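Local atomic coordinates of putative fructose-bisphosphate aldolase (Coccidioides immitis, PDB entry 3PM6), a protein that belongs to the class II fructose-bisphosphate aldolase family, adopts the TIM-barrel fold and carries a bound zinc ion. Residues F59-Q64 / S68-T73; H88-Q93 / V225-D230; K99-L104 / P112-I117; S116-M121 / W187-F192; K260-K265 / T272-E277. All coordinates share one frame; numbering follows the deposited sequence.

Contact 1: F59-Q64 / S68-T73; sequences FPWAIQ and SLLVRT
L70 is the main bump of this contact: its CD1 methyl rests against both A62 CB, 3.9 Å from it, and the six-membered ring of W61, whose CZ3 is 4.2 Å from the same methyl. The methyl approaches the indole obliquely. L70 reaches this hollow because its CG stands anti to the carbonyl carbon (chi1 -84°) and CD1 then continues the chain outward. A second, smaller fit lies beside it, where I63 and V71 cross and I63 CG1 touches V71 CG2 at 3.9 Å. A62 has only a methyl to offer, which is consistent with the 6.3 Å between its CA and that of L70. The short helical segments themselves meet steeply, at 116°, with their axes 8.9 Å apart at closest.

One water links the two backbones, donating to A62 O at 2.9 Å and accepting from V71 N at 3.2 Å. Helices 60-66 and 69-80 together form the crossover from strand 54-58 to its parallel neighbour 85-92. The polar end of W61 looks elsewhere: NE1 bonds to E276 of the second subunit. The chemistry implies two helices joined by a few apolar touches, with the water satisfying a carbonyl and an amide near the start of helix 69-80 that do not reach each other directly.

Contact 2: H88-Q93 / V225-D230; sequences HLDHAQ and VLHGAD. With ZN (zinc ion), chain S.
D90 and H91 face H227 from across the mouth of a TIM barrel, where strands 85-92 and 223-226, third and seventh in the closed sheet of eight, bring their C-terminal ends to a shared zinc ion. Along the first segment, D90 is the first residue to touch. Its carboxylate swings over to the carbonyl side of the backbone (chi1 -170°) and reaches inward until OD1 is 3.5 Å from H227 CE1, at the edge of that ring and near its plane. The same OD1 lies over one face of the H91 imidazole, 3.1 Å above the plane and displaced toward the rim, so one oxygen touches both imidazoles.

H91 follows, with a positive phi (47°) that departs from extended strand geometry. Its NE2 binds zinc at 2.1 Å, and H227 answers from the opposite direction with ND1, also at 2.1 Å. These two nitrogens are 3.1 Å apart, a separation set by their common metal. The rings meet rim to rim, planes 68° apart, with neither over the other. H196 completes the trio of histidine ligands. Second-shell carboxylates fix the rings' rotation, D120 OD2 bonding to H91 ND1 and E148 OE2 to H227 NE2. D90 stands nearby without serving as a ligand: its OD2 stops 4.2 Å from the zinc.

Contact 3: K99-L104 / P112-I117; sequences KRAADL and PGFDSI
A101 presents its CB to the phenyl ring of F114, with F114 CE2 4.0 Å from it, and this methyl is also within 4.3 Å of I117 CD1. One small side chain on the helix thus meets two large ones from the other segment. The conformations explain how. F114 has CG anti to the carbonyl carbon (chi1 -72°), and the ring is swung toward the helix so that its CD2-CE2 side passes A101; the methyl approaches the ring obliquely. I117 uses its longer branch: CG1 is likewise anti to the carbonyl carbon, and chi2 of 179° extends CD1 straight outward to A102, ending 4.1 Å from A102 CB. L104 adds a second oblique approach to the phenylalanine, its CD1 standing 4.3 Å from F114 CE2.

At this end the backbones run close, the CA atoms of L104 and G113 being 5.3 Å apart, an approach that suits the lack of a side chain on G113. A water bridges the main chains a little further in, donating to A101 O at 2.6 Å and accepting from F114 N at 2.8 Å. It thereby satisfies a carbonyl close to the end of the helix and an amide just ahead of the strand.

Helix 95-103 forms the crossover between the parallel strands 85-92 and 116-119, and this contact lays it against the entry to the second of them. L89 of strand 85-92 touches both A101 and F114. I63 of helix 60-66 packs on the same pair, while Y139 and C140 of helix 126-141 cover A102 and I117 respectively.

Contact 4: S116-M121 / W187-F192; sequences SIMVDM and WLAPAF
The W187 indole is the flat group here, and S116 comes to its outer six-membered ring obliquely, at the CZ3-CH2 bond. S116 OG is 3.5 Å from W187 CZ3 and 3.6 Å from CH2, while S116 CB lies 3.7 Å from CZ3, so the whole short side chain rests there. The serine torsion (chi1 54°) sets OG between the backbone N and the carbonyl carbon. From there the hydroxyl is hydrogen-bonded to H88 ND1, which gives this buried oxygen a polar partner besides the ring carbons it touches.

Two residues on, M118 makes the other touch. Its chain is fully extended, chi1 180° with the later torsions also near trans, and this length carries CE to 4.0 Å from A189 CB, just beyond the end of strand 187-188. Both side chains also pack on H227, and the M118 side chain is about 6 Å from the zinc.

Strands 116-119 and 187-188 are not neighbours: strand 146-149 lies between them in the sheet, and the closest CA atoms, of M118 and W187, are 8.7 Å apart. Side chains alone bridge this distance. A touch between next-but-one strands, as S116 makes with W187, belongs to the closed interior of a TIM barrel, where inward-pointing residues fill the core beneath the metal site.

Contact 5: K260-K265 / T272-E277; sequences KVMREK and TRLHEE
E277 OE1 is gripped by a water that donates to it at 2.7 Å and by K265 NZ at 3.4 Å, a weak hydrogen bond within a salt bridge. The water also accepts from K265 NZ at 2.6 Å, closing a small triangle that ties two successive, roughly antiparallel helices, 252-265 and 271-292, whose short segments cross at 147°. K265 and E277 meet at about a right angle; the lysine bends at chi2 and chi4, whereas the glutamate stretches out beyond CG. The other oxygen, E277 OE2, forms a long ion pair, 3.7 Å from R273 NE but well out of the guanidinium plane, so charge alone would link them.

Beside these polar groups the contact is apolar. V261 CG1 meets E277 CB at 3.8 Å, the aliphatic base of the same glutamate. M262, bent at chi2 (-66°), lays its sulfur against L274, SD to CG 3.8 Å, and its side chain also packs on Y258 of the second subunit. From that subunit, Y65 touches H275 and N36 bonds to its NE2, placing the helix pair at the dimer interface. L274 turns its CD1 methyl to the backbone, 3.6 Å from K265 O.

Contacts 2 and 4 occupy the barrel interior, their centres about 7 Å apart: contact 2 is metal coordination, contact 4 thin side-chain touching across non-neighbouring strands. A189 of contact 4 packs on a zinc-binding histidine of contact 2. Contact 3 shares strand 116-119 with contact 4 but uses its outward side, where carbon packing joins sheet to helix. Contact 1 continues that layer, I63 and V71 touching contact 3, and both carry a water between backbones. Contact 5 lies farther out, its centre about 25 Å from the chain's centre, partly buried and the one with a salt bridge across it. Contacts 1 and 5 both reach the second subunit.

Contact 1: F59-Q64 / S68-T73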
# COMPACT_ATOMS: atom_id res chain seq x y z
N PHE A 59 -1.41 -11.04 5.85
CA PHE A 59 -2.36 -12.14 6.02
C PHE A 59 -2.98 -12.48 4.67
O PHE A 59 -2.83 -11.70 3.71
CB PHE A 59 -3.46 -11.78 7.04
CG PHE A 59 -2.95 -11.57 8.42
CD1 PHE A 59 -2.21 -12.57 9.09
CD2 PHE A 59 -3.16 -10.38 9.08
CE1 PHE A 59 -1.71 -12.35 10.37
CE2 PHE A 59 -2.66 -10.18 10.38
CZ PHE A 59 -1.95 -11.17 11.01
N PRO A 60 -3.67 -13.65 4.56
CA PRO A 60 -4.37 -13.92 3.30
C PRO A 60 -5.34 -12.81 2.91
O PRO A 60 -5.61 -12.59 1.72
CB PRO A 60 -5.13 -15.24 3.59
CG PRO A 60 -4.23 -15.98 4.55
CD PRO A 60 -3.39 -14.90 5.29
N TRP A 61 -5.88 -12.14 3.92
CA TRP A 61 -6.74 -10.98 3.71
C TRP A 61 -6.14 -9.92 2.77
O TRP A 61 -6.89 -9.23 2.08
CB TRP A 61 -7.09 -10.29 5.04
CG TRP A 61 -7.79 -8.99 4.82
CD1 TRP A 61 -9.13 -8.81 4.62
CD2 TRP A 61 -7.19 -7.68 4.74
NE1 TRP A 61 -9.41 -7.47 4.43
CE2 TRP A 61 -8.24 -6.75 4.49
CE3 TRP A 61 -5.88 -7.21 4.87
CZ2 TRP A 61 -8.01 -5.37 4.37
CZ3 TRP A 61 -5.64 -5.84 4.74
CH2 TRP A 61 -6.71 -4.93 4.50
N ALA A 62 -4.82 -9.76 2.77
CA ALA A 62 -4.20 -8.76 1.93
C ALA A 62 -4.38 -9.10 0.45
O ALA A 62 -4.55 -8.21 -0.39
CB ALA A 62 -2.72 -8.60 2.28
N ILE A 63 -4.38 -10.39 0.14
CA ILE A 63 -4.63 -10.83 -1.23
C ILE A 63 -6.17 -10.77 -1.50
O ILE A 63 -6.59 -10.20 -2.52
CB ILE A 63 -4.08 -12.24 -1.46
CG1 ILE A 63 -2.55 -12.23 -1.30
CG2 ILE A 63 -4.50 -12.76 -2.83
CD1 ILE A 63 -1.98 -13.62 -0.83
N GLN A 64 -6.97 -11.31 -0.57
CA GLN A 64 -8.45 -11.27 -0.66
C GLN A 64 -8.90 -9.83 -0.95
O GLN A 64 -9.74 -9.60 -1.81
CB GLN A 64 -9.11 -11.80 0.64
CG GLN A 64 -9.19 -13.34 0.75
CD GLN A 64 -9.24 -13.94 2.20
OE1 GLN A 64 -9.66 -13.29 3.20
NE2 GLN A 64 -8.83 -15.21 2.30
N SER A 68 -3.04 -8.28 -5.93
CA SER A 68 -1.58 -8.24 -5.80
C SER A 68 -1.04 -6.89 -5.30
O SER A 68 0.16 -6.75 -5.12
CB SER A 68 -0.87 -8.74 -7.09
OG SER A 68 -1.01 -7.83 -8.17
N LEU A 69 -1.92 -5.93 -4.98
CA LEU A 69 -1.46 -4.58 -4.57
C LEU A 69 -0.61 -4.44 -3.31
O LEU A 69 0.41 -3.77 -3.35
CB LEU A 69 -2.63 -3.58 -4.45
CG LEU A 69 -2.79 -2.72 -5.71
CD1 LEU A 69 -3.59 -1.47 -5.37
CD2 LEU A 69 -1.40 -2.36 -6.22
N LEU A 70 -1.04 -4.99 -2.18
CA LEU A 70 -0.21 -4.90 -0.98
C LEU A 70 1.01 -5.77 -1.13
O LEU A 70 2.10 -5.40 -0.66
CB LEU A 70 -1.00 -5.33 0.26
CG LEU A 70 -1.85 -4.22 0.84
CD1 LEU A 70 -2.85 -4.76 1.84
CD2 LEU A 70 -0.92 -3.17 1.49
N VAL A 71 0.84 -6.93 -1.76
CA VAL A 71 1.94 -7.86 -1.95
C VAL A 71 3.05 -7.14 -2.74
O VAL A 71 4.21 -7.14 -2.32
CB VAL A 71 1.49 -9.15 -2.68
CG1 VAL A 71 2.66 -10.06 -3.03
CG2 VAL A 71 0.49 -9.89 -1.87
N ARG A 72 2.67 -6.50 -3.86
CA ARG A 72 3.60 -5.84 -4.77
C ARG A 72 4.26 -4.62 -4.11
O ARG A 72 5.46 -4.42 -4.21
CB ARG A 72 2.88 -5.42 -6.07
N THR A 73 3.46 -3.80 -3.45
CA THR A 73 3.96 -2.67 -2.67
C THR A 73 4.97 -3.13 -1.62
O THR A 73 6.05 -2.59 -1.54
CB THR A 73 2.83 -1.94 -1.95
OG1 THR A 73 1.82 -1.60 -2.92
CG2 THR A 73 3.35 -0.66 -1.28
O HOH W 1 -2.29 -7.62 -2.07

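Contact 2: H88-Q93 / V225-D230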
# COMPACT_ATOMS: atom_id res chain seq x y z
N HIS A 88 6.62 -12.22 4.08
CA HIS A 88 6.15 -13.49 4.61
C HIS A 88 4.64 -13.48 4.62
O HIS A 88 4.02 -12.52 5.11
CB HIS A 88 6.67 -13.63 6.03
CG HIS A 88 6.34 -14.93 6.70
ND1 HIS A 88 6.89 -16.13 6.32
CD2 HIS A 88 5.54 -15.19 7.76
CE1 HIS A 88 6.44 -17.08 7.12
NE2 HIS A 88 5.64 -16.53 8.02
N LEU A 89 4.03 -14.53 4.08
CA LEU A 89 2.58 -14.74 4.29
C LEU A 89 2.32 -15.47 5.59
O LEU A 89 2.63 -16.66 5.73
CB LEU A 89 1.95 -15.50 3.11
CG LEU A 89 0.42 -15.69 3.06
CD1 LEU A 89 -0.42 -14.37 3.00
CD2 LEU A 89 0.06 -16.62 1.89
N ASP A 90 1.72 -14.78 6.55
CA ASP A 90 1.48 -15.40 7.87
C ASP A 90 0.12 -16.11 7.88
O ASP A 90 -0.80 -15.68 7.16
CB ASP A 90 1.55 -14.29 8.93
CG ASP A 90 1.55 -14.79 10.36
OD1 ASP A 90 1.91 -15.97 10.65
OD2 ASP A 90 1.16 -13.97 11.23
N HIS A 91 -0.02 -17.18 8.67
CA HIS A 91 -1.33 -17.85 8.88
C HIS A 91 -2.14 -18.11 7.61
O HIS A 91 -3.32 -17.82 7.54
CB HIS A 91 -2.13 -17.09 9.94
CG HIS A 91 -1.46 -17.16 11.26
ND1 HIS A 91 -1.17 -18.36 11.86
CD2 HIS A 91 -0.86 -16.21 12.03
CE1 HIS A 91 -0.49 -18.15 12.97
NE2 HIS A 91 -0.28 -16.86 13.08
N ALA A 92 -1.49 -18.64 6.61
CA ALA A 92 -2.21 -19.09 5.47
C ALA A 92 -2.80 -20.45 5.85
O ALA A 92 -2.06 -21.42 6.00
CB ALA A 92 -1.26 -19.20 4.28
N GLN A 93 -4.12 -20.51 6.02
CA GLN A 93 -4.75 -21.70 6.59
C GLN A 93 -5.62 -22.45 5.60
O GLN A 93 -6.42 -23.31 6.01
CB GLN A 93 -5.54 -21.35 7.87
CG GLN A 93 -4.67 -20.67 8.96
CD GLN A 93 -5.47 -20.35 10.23
OE1 GLN A 93 -6.70 -20.26 10.20
NE2 GLN A 93 -4.76 -20.19 11.35
N VAL A 225 9.94 -20.22 15.63
CA VAL A 225 9.16 -19.01 15.39
C VAL A 225 8.18 -18.83 16.53
O VAL A 225 7.39 -19.74 16.83
CB VAL A 225 8.40 -19.08 14.01
CG1 VAL A 225 7.70 -17.76 13.69
CG2 VAL A 225 9.41 -19.39 12.89
N LEU A 226 8.25 -17.64 17.13
CA LEU A 226 7.42 -17.28 18.26
C LEU A 226 6.16 -16.55 17.79
O LEU A 226 6.23 -15.50 17.15
CB LEU A 226 8.21 -16.38 19.23
CG LEU A 226 7.49 -15.93 20.53
CD1 LEU A 226 6.93 -17.09 21.33
CD2 LEU A 226 8.41 -15.11 21.42
N HIS A 227 5.02 -17.12 18.14
CA HIS A 227 3.69 -16.53 17.90
C HIS A 227 3.05 -16.14 19.23
O HIS A 227 3.42 -16.70 20.28
CB HIS A 227 2.78 -17.59 17.24
CG HIS A 227 3.09 -17.82 15.80
ND1 HIS A 227 2.30 -17.34 14.79
CD2 HIS A 227 4.13 -18.46 15.20
CE1 HIS A 227 2.83 -17.66 13.62
NE2 HIS A 227 3.94 -18.34 13.84
N GLY A 228 2.07 -15.23 19.15
CA GLY A 228 1.36 -14.73 20.31
C GLY A 228 2.19 -13.88 21.28
O GLY A 228 1.93 -13.83 22.50
N ALA A 229 3.15 -13.15 20.72
CA ALA A 229 4.15 -12.44 21.48
C ALA A 229 3.81 -10.98 21.83
O ALA A 229 4.56 -10.31 22.53
CB ALA A 229 5.49 -12.53 20.71
N ASP A 230 2.66 -10.49 21.35
CA ASP A 230 2.31 -9.08 21.48
C ASP A 230 2.55 -8.45 22.87
O ASP A 230 3.22 -7.40 22.95
CB ASP A 230 0.86 -8.83 21.03
CG ASP A 230 0.75 -8.71 19.53
OD1 ASP A 230 1.62 -8.03 18.94
OD2 ASP A 230 -0.22 -9.24 18.94
ZN ZN S . 0.62 -16.07 14.81

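Contact 3: K99-L104 / P112-I117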
# COMPACT_ATOMS: atom_id res chain seq x y z
N LYS A 99 -1.30 -21.76 -2.67
CA LYS A 99 -0.89 -21.93 -4.07
C LYS A 99 -1.09 -20.62 -4.81
O LYS A 99 -0.25 -20.24 -5.60
CB LYS A 99 -1.71 -23.00 -4.74
CG LYS A 99 -1.56 -24.32 -4.13
CD LYS A 99 -2.85 -25.09 -4.41
CE LYS A 99 -2.69 -26.49 -3.96
NZ LYS A 99 -1.55 -27.08 -4.69
N ARG A 100 -2.19 -19.92 -4.53
CA ARG A 100 -2.44 -18.65 -5.19
C ARG A 100 -1.34 -17.64 -4.83
O ARG A 100 -0.79 -16.93 -5.71
CB ARG A 100 -3.82 -18.11 -4.81
CG ARG A 100 -4.18 -16.78 -5.50
CD ARG A 100 -5.41 -16.10 -4.86
NE ARG A 100 -5.66 -14.80 -5.48
CZ ARG A 100 -6.76 -14.07 -5.31
NH1 ARG A 100 -6.89 -12.91 -5.93
NH2 ARG A 100 -7.76 -14.50 -4.54
N ALA A 101 -0.98 -17.58 -3.55
CA ALA A 101 0.15 -16.73 -3.13
C ALA A 101 1.48 -17.18 -3.76
O ALA A 101 2.28 -16.36 -4.17
CB ALA A 101 0.25 -16.67 -1.62
N ALA A 102 1.72 -18.48 -3.79
CA ALA A 102 3.00 -19.03 -4.26
C ALA A 102 3.19 -18.81 -5.78
O ALA A 102 4.32 -18.66 -6.24
CB ALA A 102 3.10 -20.51 -3.91
N ASP A 103 2.06 -18.78 -6.52
CA ASP A 103 2.02 -18.47 -7.95
C ASP A 103 2.40 -17.01 -8.25
O ASP A 103 2.80 -16.68 -9.38
CB ASP A 103 0.64 -18.80 -8.54
CG ASP A 103 0.34 -20.30 -8.57
OD1 ASP A 103 1.25 -21.14 -8.42
OD2 ASP A 103 -0.84 -20.65 -8.74
N LEU A 104 2.29 -16.12 -7.27
CA LEU A 104 2.68 -14.73 -7.46
C LEU A 104 4.16 -14.53 -7.85
O LEU A 104 4.50 -13.52 -8.49
CB LEU A 104 2.34 -13.89 -6.23
CG LEU A 104 0.85 -13.62 -6.00
CD1 LEU A 104 0.60 -12.98 -4.62
CD2 LEU A 104 0.28 -12.75 -7.11
N PRO A 112 8.48 -10.88 -8.19
CA PRO A 112 8.65 -10.52 -6.79
C PRO A 112 7.30 -10.60 -6.04
O PRO A 112 6.36 -9.72 -6.21
CB PRO A 112 9.22 -9.11 -6.84
CG PRO A 112 8.88 -8.59 -8.25
CD PRO A 112 8.21 -9.69 -9.02
N GLY A 113 7.21 -11.69 -5.28
CA GLY A 113 6.05 -12.04 -4.46
C GLY A 113 6.62 -12.38 -3.09
O GLY A 113 7.49 -11.67 -2.61
N PHE A 114 6.19 -13.49 -2.49
CA PHE A 114 6.59 -13.83 -1.11
C PHE A 114 7.91 -14.51 -1.07
O PHE A 114 8.19 -15.34 -1.93
CB PHE A 114 5.52 -14.71 -0.40
CG PHE A 114 4.29 -13.95 -0.05
CD1 PHE A 114 4.26 -13.15 1.08
CD2 PHE A 114 3.21 -13.93 -0.92
CE1 PHE A 114 3.14 -12.41 1.37
CE2 PHE A 114 2.07 -13.21 -0.62
CZ PHE A 114 2.04 -12.43 0.52
N ASP A 115 8.73 -14.17 -0.08
CA ASP A 115 9.96 -14.93 0.15
C ASP A 115 9.69 -16.21 0.96
O ASP A 115 10.43 -17.18 0.87
CB ASP A 115 10.98 -14.06 0.86
CG ASP A 115 11.28 -12.78 0.10
OD1 ASP A 115 11.91 -12.86 -0.97
OD2 ASP A 115 10.88 -11.69 0.54
N SER A 116 8.63 -16.18 1.78
CA SER A 116 8.30 -17.30 2.67
C SER A 116 6.83 -17.32 2.97
O SER A 116 6.15 -16.31 2.85
CB SER A 116 9.10 -17.26 3.98
OG SER A 116 8.97 -16.03 4.65
N ILE A 117 6.30 -18.48 3.35
CA ILE A 117 4.86 -18.55 3.56
C ILE A 117 4.68 -19.43 4.76
O ILE A 117 5.38 -20.42 4.89
CB ILE A 117 4.17 -19.19 2.33
CG1 ILE A 117 4.29 -18.28 1.10
CG2 ILE A 117 2.71 -19.64 2.63
CD1 ILE A 117 3.63 -18.90 -0.20
O HOH W 2 4.74 -15.45 -3.83

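Contact 4: S116-M121 / W187-F192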
# COMPACT_ATOMS: atom_id res chain seq x y z
N SER A 116 8.63 -16.18 1.78
CA SER A 116 8.30 -17.30 2.67
C SER A 116 6.83 -17.32 2.97
O SER A 116 6.15 -16.31 2.85
CB SER A 116 9.10 -17.26 3.98
OG SER A 116 8.97 -16.03 4.65
N ILE A 117 6.30 -18.48 3.35
CA ILE A 117 4.86 -18.55 3.56
C ILE A 117 4.68 -19.43 4.76
O ILE A 117 5.38 -20.42 4.89
CB ILE A 117 4.17 -19.19 2.33
CG1 ILE A 117 4.29 -18.28 1.10
CG2 ILE A 117 2.71 -19.64 2.63
CD1 ILE A 117 3.63 -18.90 -0.20
N MET A 118 3.76 -19.08 5.63
CA MET A 118 3.44 -19.96 6.70
C MET A 118 2.35 -20.93 6.27
O MET A 118 1.21 -20.53 6.11
CB MET A 118 3.04 -19.21 7.99
CG MET A 118 2.70 -20.17 9.11
SD MET A 118 1.91 -19.36 10.53
CE MET A 118 2.04 -20.75 11.70
N VAL A 119 2.70 -22.20 6.11
CA VAL A 119 1.71 -23.24 5.78
C VAL A 119 1.10 -23.69 7.10
O VAL A 119 1.64 -24.58 7.76
CB VAL A 119 2.35 -24.45 5.02
CG1 VAL A 119 1.30 -25.44 4.62
CG2 VAL A 119 3.15 -23.95 3.80
N ASP A 120 0.03 -23.02 7.50
CA ASP A 120 -0.56 -23.17 8.81
C ASP A 120 -1.76 -24.10 8.69
O ASP A 120 -2.89 -23.65 8.48
CB ASP A 120 -1.02 -21.79 9.35
CG ASP A 120 -1.61 -21.89 10.75
OD1 ASP A 120 -1.64 -23.03 11.26
OD2 ASP A 120 -2.00 -20.86 11.36
N MET A 121 -1.53 -25.40 8.82
CA MET A 121 -2.62 -26.38 8.76
C MET A 121 -3.05 -26.87 10.15
O MET A 121 -3.58 -27.98 10.31
CB MET A 121 -2.17 -27.55 7.86
CG MET A 121 -1.81 -27.08 6.41
SD MET A 121 -3.28 -26.52 5.50
CE MET A 121 -2.81 -24.88 4.97
N TRP A 187 11.04 -23.52 8.89
CA TRP A 187 10.80 -22.99 10.24
C TRP A 187 9.59 -23.64 10.90
O TRP A 187 8.69 -24.07 10.22
CB TRP A 187 10.59 -21.47 10.18
CG TRP A 187 11.58 -20.75 9.30
CD1 TRP A 187 12.91 -21.04 9.14
CD2 TRP A 187 11.33 -19.58 8.51
NE1 TRP A 187 13.49 -20.14 8.25
CE2 TRP A 187 12.54 -19.24 7.85
CE3 TRP A 187 10.20 -18.79 8.28
CZ2 TRP A 187 12.65 -18.15 7.02
CZ3 TRP A 187 10.31 -17.70 7.43
CH2 TRP A 187 11.52 -17.40 6.81
N LEU A 188 9.59 -23.70 12.23
CA LEU A 188 8.52 -24.30 13.02
C LEU A 188 8.00 -23.28 14.02
O LEU A 188 8.78 -22.57 14.62
CB LEU A 188 9.04 -25.52 13.81
CG LEU A 188 9.13 -26.90 13.14
CD1 LEU A 188 9.54 -27.97 14.14
CD2 LEU A 188 7.79 -27.29 12.51
N ALA A 189 6.67 -23.21 14.17
CA ALA A 189 5.98 -22.34 15.11
C ALA A 189 5.45 -23.22 16.22
O ALA A 189 4.39 -23.83 16.06
CB ALA A 189 4.83 -21.62 14.42
N PRO A 190 6.20 -23.33 17.33
CA PRO A 190 5.70 -24.28 18.32
C PRO A 190 4.58 -23.71 19.18
O PRO A 190 4.53 -22.51 19.43
CB PRO A 190 6.94 -24.62 19.17
CG PRO A 190 7.93 -23.40 18.98
CD PRO A 190 7.60 -22.88 17.57
N ALA A 191 3.68 -24.59 19.61
CA ALA A 191 2.67 -24.30 20.64
C ALA A 191 3.24 -24.73 22.01
O ALA A 191 3.47 -25.90 22.26
CB ALA A 191 1.37 -25.06 20.34
N PHE A 192 3.50 -23.77 22.89
CA PHE A 192 4.11 -24.13 24.16
C PHE A 192 3.55 -23.28 25.29
O PHE A 192 4.25 -23.03 26.25
CB PHE A 192 5.65 -24.08 24.07
CG PHE A 192 6.22 -22.69 23.86
CD1 PHE A 192 6.15 -22.09 22.60
CD2 PHE A 192 6.85 -22.01 24.91
CE1 PHE A 192 6.66 -20.81 22.39
CE2 PHE A 192 7.41 -20.72 24.72
CZ PHE A 192 7.31 -20.11 23.47

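Contact 5: K260-K265 / T272-E277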
# COMPACT_ATOMS: atom_id res chain seq x y z
N LYS A 260 -5.28 3.63 17.78
CA LYS A 260 -5.32 4.72 18.77
C LYS A 260 -5.23 6.09 18.11
O LYS A 260 -5.98 6.97 18.47
CB LYS A 260 -4.25 4.58 19.87
N VAL A 261 -4.33 6.25 17.14
CA VAL A 261 -4.18 7.53 16.48
C VAL A 261 -5.45 7.88 15.67
O VAL A 261 -5.95 9.00 15.74
CB VAL A 261 -2.91 7.62 15.59
CG1 VAL A 261 -2.89 8.92 14.80
CG2 VAL A 261 -1.67 7.54 16.44
N MET A 262 -5.98 6.91 14.92
CA MET A 262 -7.22 7.12 14.16
C MET A 262 -8.39 7.42 15.09
O MET A 262 -9.18 8.33 14.82
CB MET A 262 -7.55 5.90 13.28
CG MET A 262 -6.64 5.71 12.06
SD MET A 262 -6.82 7.04 10.87
CE MET A 262 -5.62 6.61 9.62
N ARG A 263 -8.50 6.67 16.18
CA ARG A 263 -9.62 6.82 17.12
C ARG A 263 -9.66 8.25 17.65
O ARG A 263 -10.71 8.89 17.67
CB ARG A 263 -9.52 5.78 18.26
CG ARG A 263 -10.25 6.15 19.57
CD ARG A 263 -10.35 4.98 20.61
NE ARG A 263 -9.05 4.61 21.20
CZ ARG A 263 -8.55 3.37 21.20
NH1 ARG A 263 -9.26 2.37 20.66
NH2 ARG A 263 -7.36 3.14 21.76
N GLU A 264 -8.49 8.76 18.04
CA GLU A 264 -8.37 10.08 18.66
C GLU A 264 -8.35 11.27 17.68
O GLU A 264 -8.83 12.35 18.01
CB GLU A 264 -7.13 10.11 19.55
N LYS A 265 -7.81 11.07 16.48
CA LYS A 265 -7.45 12.19 15.62
C LYS A 265 -8.17 12.28 14.25
O LYS A 265 -8.03 13.30 13.56
CB LYS A 265 -5.92 12.29 15.43
CG LYS A 265 -5.16 12.34 16.73
CD LYS A 265 -4.13 13.44 16.74
CE LYS A 265 -3.57 13.72 18.15
NZ LYS A 265 -2.38 12.84 18.49
N THR A 272 -3.31 13.87 5.29
CA THR A 272 -1.86 13.71 5.18
C THR A 272 -1.19 13.54 6.54
O THR A 272 -0.33 12.67 6.70
CB THR A 272 -1.19 14.86 4.42
OG1 THR A 272 -1.63 16.11 4.95
CG2 THR A 272 -1.50 14.81 2.90
N ARG A 273 -1.56 14.37 7.52
CA ARG A 273 -0.98 14.30 8.87
C ARG A 273 -1.46 13.06 9.61
O ARG A 273 -0.75 12.49 10.43
CB ARG A 273 -1.32 15.57 9.67
CG ARG A 273 -0.55 15.68 10.98
CD ARG A 273 0.81 16.33 10.77
NE ARG A 273 1.72 16.09 11.88
CZ ARG A 273 2.86 15.40 11.80
NH1 ARG A 273 3.24 14.88 10.65
NH2 ARG A 273 3.64 15.25 12.87
N LEU A 274 -2.70 12.67 9.34
CA LEU A 274 -3.24 11.41 9.85
C LEU A 274 -2.32 10.25 9.46
O LEU A 274 -1.92 9.46 10.31
CB LEU A 274 -4.63 11.20 9.30
CG LEU A 274 -5.70 10.63 10.20
CD1 LEU A 274 -5.73 11.35 11.54
CD2 LEU A 274 -7.05 10.75 9.48
N HIS A 275 -1.93 10.18 8.18
CA HIS A 275 -1.10 9.09 7.68
C HIS A 275 0.28 9.14 8.31
O HIS A 275 0.85 8.11 8.62
CB HIS A 275 -0.97 9.13 6.15
CG HIS A 275 -2.21 8.68 5.44
ND1 HIS A 275 -2.78 7.44 5.66
CD2 HIS A 275 -2.98 9.28 4.52
CE1 HIS A 275 -3.86 7.32 4.91
NE2 HIS A 275 -4.01 8.43 4.22
N GLU A 276 0.80 10.36 8.47
CA GLU A 276 2.09 10.57 9.09
C GLU A 276 2.11 10.10 10.53
O GLU A 276 3.06 9.41 10.94
CB GLU A 276 2.51 12.05 8.99
CG GLU A 276 2.92 12.48 7.54
CD GLU A 276 3.07 14.01 7.37
OE1 GLU A 276 3.11 14.78 8.37
OE2 GLU A 276 3.16 14.45 6.20
N GLU A 277 1.07 10.45 11.27
CA GLU A 277 1.01 10.14 12.70
C GLU A 277 0.87 8.63 13.00
O GLU A 277 1.59 8.10 13.86
CB GLU A 277 -0.04 11.01 13.43
CG GLU A 277 0.37 12.50 13.49
CD GLU A 277 -0.42 13.33 14.51
OE1 GLU A 277 -1.03 12.73 15.42
OE2 GLU A 277 -0.43 14.57 14.41
O HOH W 3 -0.49 11.24 17.58